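Long-range contact in putative methyltransferase protein (Bacteroides fragilis, PDB 5BP9), which probably transfers methyl groups from S-adenosylmethionine to an acceptor, and binds the spent cofactor S-adenosyl-L-homocysteine: residues 246-251 with 271-276. Numbering follows the deposited sequence.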
loop_
_atom_site.group_PDB
_atom_site.type_symbol
_atom_site.label_atom_id
_atom_site.label_comp_id
_atom_site.label_asym_id
_atom_site.label_seq_id
_atom_site.Cartn_x
_atom_site.Cartn_y
_atom_site.Cartn_z
ATOM N N ILE A 246 1.379 6.195 9.746
ATOM C CA ILE A 246 1.317 5.831 11.153
ATOM C C ILE A 246 2.734 5.631 11.679
ATOM O O ILE A 246 3.566 4.934 11.069
ATOM C CB ILE A 246 0.406 4.599 11.368
ATOM C CG1 ILE A 246 0.157 4.336 12.857
ATOM C CG2 ILE A 246 0.974 3.354 10.680
ATOM C CD1 ILE A 246 -0.931 3.323 13.115
ATOM N N ASP A 247 3.019 6.281 12.801
ATOM C CA ASP A 247 4.314 6.070 13.487
ATOM C C ASP A 247 4.359 4.708 14.161
ATOM O O ASP A 247 3.301 4.125 14.468
ATOM C CB ASP A 247 4.563 7.211 14.496
ATOM C CG ASP A 247 3.665 7.129 15.689
ATOM O OD1 ASP A 247 2.566 7.679 15.645
ATOM O OD2 ASP A 247 4.029 6.446 16.667
ATOM N N PHE A 248 5.574 4.200 14.402
ATOM C CA PHE A 248 5.708 2.831 14.910
ATOM C C PHE A 248 5.025 2.620 16.277
ATOM O O PHE A 248 4.406 1.567 16.506
ATOM C CB PHE A 248 7.181 2.375 15.003
ATOM C CG PHE A 248 7.316 0.969 15.539
ATOM C CD1 PHE A 248 7.068 -0.120 14.714
ATOM C CD2 PHE A 248 7.565 0.734 16.882
ATOM C CE1 PHE A 248 7.140 -1.409 15.200
ATOM C CE2 PHE A 248 7.625 -0.549 17.375
ATOM C CZ PHE A 248 7.411 -1.621 16.541
ATOM N N GLN A 249 5.123 3.591 17.188
ATOM C CA GLN A 249 4.526 3.389 18.511
ATOM C C GLN A 249 3.007 3.312 18.415
ATOM O O GLN A 249 2.360 2.497 19.100
ATOM C CB GLN A 249 4.931 4.450 19.535
ATOM C CG GLN A 249 6.395 4.386 19.925
ATOM C CD GLN A 249 7.303 4.856 18.804
ATOM O OE1 GLN A 249 7.060 5.903 18.209
ATOM N NE2 GLN A 249 8.315 4.070 18.476
ATOM N N THR A 250 2.426 4.165 17.557
ATOM C CA THR A 250 0.980 4.114 17.364
ATOM C C THR A 250 0.581 2.759 16.738
ATOM O O THR A 250 -0.397 2.137 17.152
ATOM C CB THR A 250 0.475 5.328 16.550
ATOM O OG1 THR A 250 0.831 6.527 17.245
ATOM C CG2 THR A 250 -1.064 5.300 16.374
ATOM N N LEU A 251 1.348 2.316 15.747
ATOM C CA LEU A 251 1.086 1.029 15.102
ATOM C C LEU A 251 1.154 -0.117 16.113
ATOM O O LEU A 251 0.269 -0.976 16.148
ATOM C CB LEU A 251 2.054 0.780 13.956
ATOM C CG LEU A 251 1.960 -0.569 13.246
ATOM C CD1 LEU A 251 0.625 -0.716 12.528
ATOM C CD2 LEU A 251 3.067 -0.705 12.235
ATOM N N TYR A 271 12.295 9.437 8.563
ATOM C CA TYR A 271 11.204 9.140 9.523
ATOM C C TYR A 271 10.345 7.925 9.126
ATOM O O TYR A 271 9.251 7.732 9.638
ATOM C CB TYR A 271 10.307 10.372 9.783
ATOM C CG TYR A 271 11.059 11.556 10.345
ATOM C CD1 TYR A 271 11.411 11.598 11.688
ATOM C CD2 TYR A 271 11.427 12.600 9.530
ATOM C CE1 TYR A 271 12.111 12.681 12.214
ATOM C CE2 TYR A 271 12.143 13.693 10.031
ATOM C CZ TYR A 271 12.476 13.727 11.377
ATOM O OH TYR A 271 13.180 14.802 11.898
ATOM N N ASP A 272 10.891 7.112 8.237
ATOM C CA ASP A 272 10.239 5.935 7.699
ATOM C C ASP A 272 10.786 4.653 8.314
ATOM O O ASP A 272 11.908 4.602 8.821
ATOM C CB ASP A 272 10.300 5.878 6.160
ATOM C CG ASP A 272 11.685 6.138 5.584
ATOM O OD1 ASP A 272 12.613 6.555 6.304
ATOM O OD2 ASP A 272 11.818 5.909 4.379
ATOM N N TYR A 273 9.960 3.608 8.267
ATOM C CA TYR A 273 10.331 2.339 8.859
ATOM C C TYR A 273 9.584 1.179 8.229
ATOM O O TYR A 273 8.517 1.375 7.610
ATOM C CB TYR A 273 10.094 2.347 10.369
ATOM C CG TYR A 273 8.630 2.389 10.714
ATOM C CD1 TYR A 273 7.979 3.589 10.801
ATOM C CD2 TYR A 273 7.906 1.217 10.907
ATOM C CE1 TYR A 273 6.622 3.677 11.048
ATOM C CE2 TYR A 273 6.534 1.265 11.172
ATOM C CZ TYR A 273 5.901 2.492 11.251
ATOM O OH TYR A 273 4.564 2.504 11.486
ATOM N N LEU A 274 10.164 -0.008 8.412
ATOM C CA LEU A 274 9.546 -1.278 8.040
ATOM C C LEU A 274 9.258 -2.026 9.309
ATOM O O LEU A 274 10.163 -2.187 10.148
ATOM C CB LEU A 274 10.448 -2.086 7.122
ATOM C CG LEU A 274 9.930 -3.474 6.684
ATOM C CD1 LEU A 274 8.741 -3.364 5.736
ATOM C CD2 LEU A 274 11.048 -4.308 6.090
ATOM N N ALA A 275 7.999 -2.467 9.458
ATOM C CA ALA A 275 7.576 -3.258 10.597
ATOM C C ALA A 275 7.069 -4.625 10.164
ATOM O O ALA A 275 6.622 -4.815 9.027
ATOM C CB ALA A 275 6.476 -2.545 11.371
ATOM N N ARG A 276 7.148 -5.566 11.099
ATOM C CA ARG A 276 6.588 -6.918 10.941
ATOM C C ARG A 276 5.499 -7.102 11.974
ATOM O O ARG A 276 5.730 -6.878 13.168
ATOM C CB ARG A 276 7.677 -7.993 11.142
ATOM C CG ARG A 276 7.155 -9.414 10.975
ATOM C CD ARG A 276 8.282 -10.419 10.759
ATOM N NE ARG A 276 9.221 -10.421 11.875
ATOM C CZ ARG A 276 10.470 -10.882 11.822
ATOM N NH1 ARG A 276 11.243 -10.834 12.918
ATOM N NH2 ARG A 276 10.954 -11.384 10.692
#
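Y273, on strand 272-279, reaches across to the first turn of helix 248-257, making a buried helix-on-sheet contact against the mixed sheet of a Rossmann-like methyltransferase fold. Its hydroxyl donates a hydrogen bond to the I246 carbonyl oxygen, OH to O 2.7 Å, approaching from above the carbonyl plane. Tyrosine suits the place because its apolar ring packs against F248 and L251 of the helix, while its OH satisfies a main-chain acceptor just before the N-cap residue D247. The CB of Y273 points at the helix, and chi1 of 69° sets CG between the backbone N and carbonyl carbon, leaving the OH beside I246 O.

F248 grips that ring twice. Its CB lies over the centre of one face, a CH-pi contact 4.0 Å from the centroid, and the edge of its own ring is turned to the face of Y273 in an offset edge-to-face pair, planes at 89°, CD1 lying 3.8 Å from Y273 CE2. At the edge of the phenol ring, L251 CD2 comes 3.6 Å from Y273 OH. The short A275 CB meets both L251 CD2 and F248 CE1 at 4.0 Å, consistent with a small residue there.

D247 CB points away from the strand; OD2 accepts from T250 N (2.9 Å), capping the helix, and OD1 from T250 OG1.

Strand 260-267 neighbours strand 272-279, its M264 touching both aromatic residues, while Y273 pairs through its backbone with S201 of strand 195-202; helix 92-100 covers the opposite face, against L274.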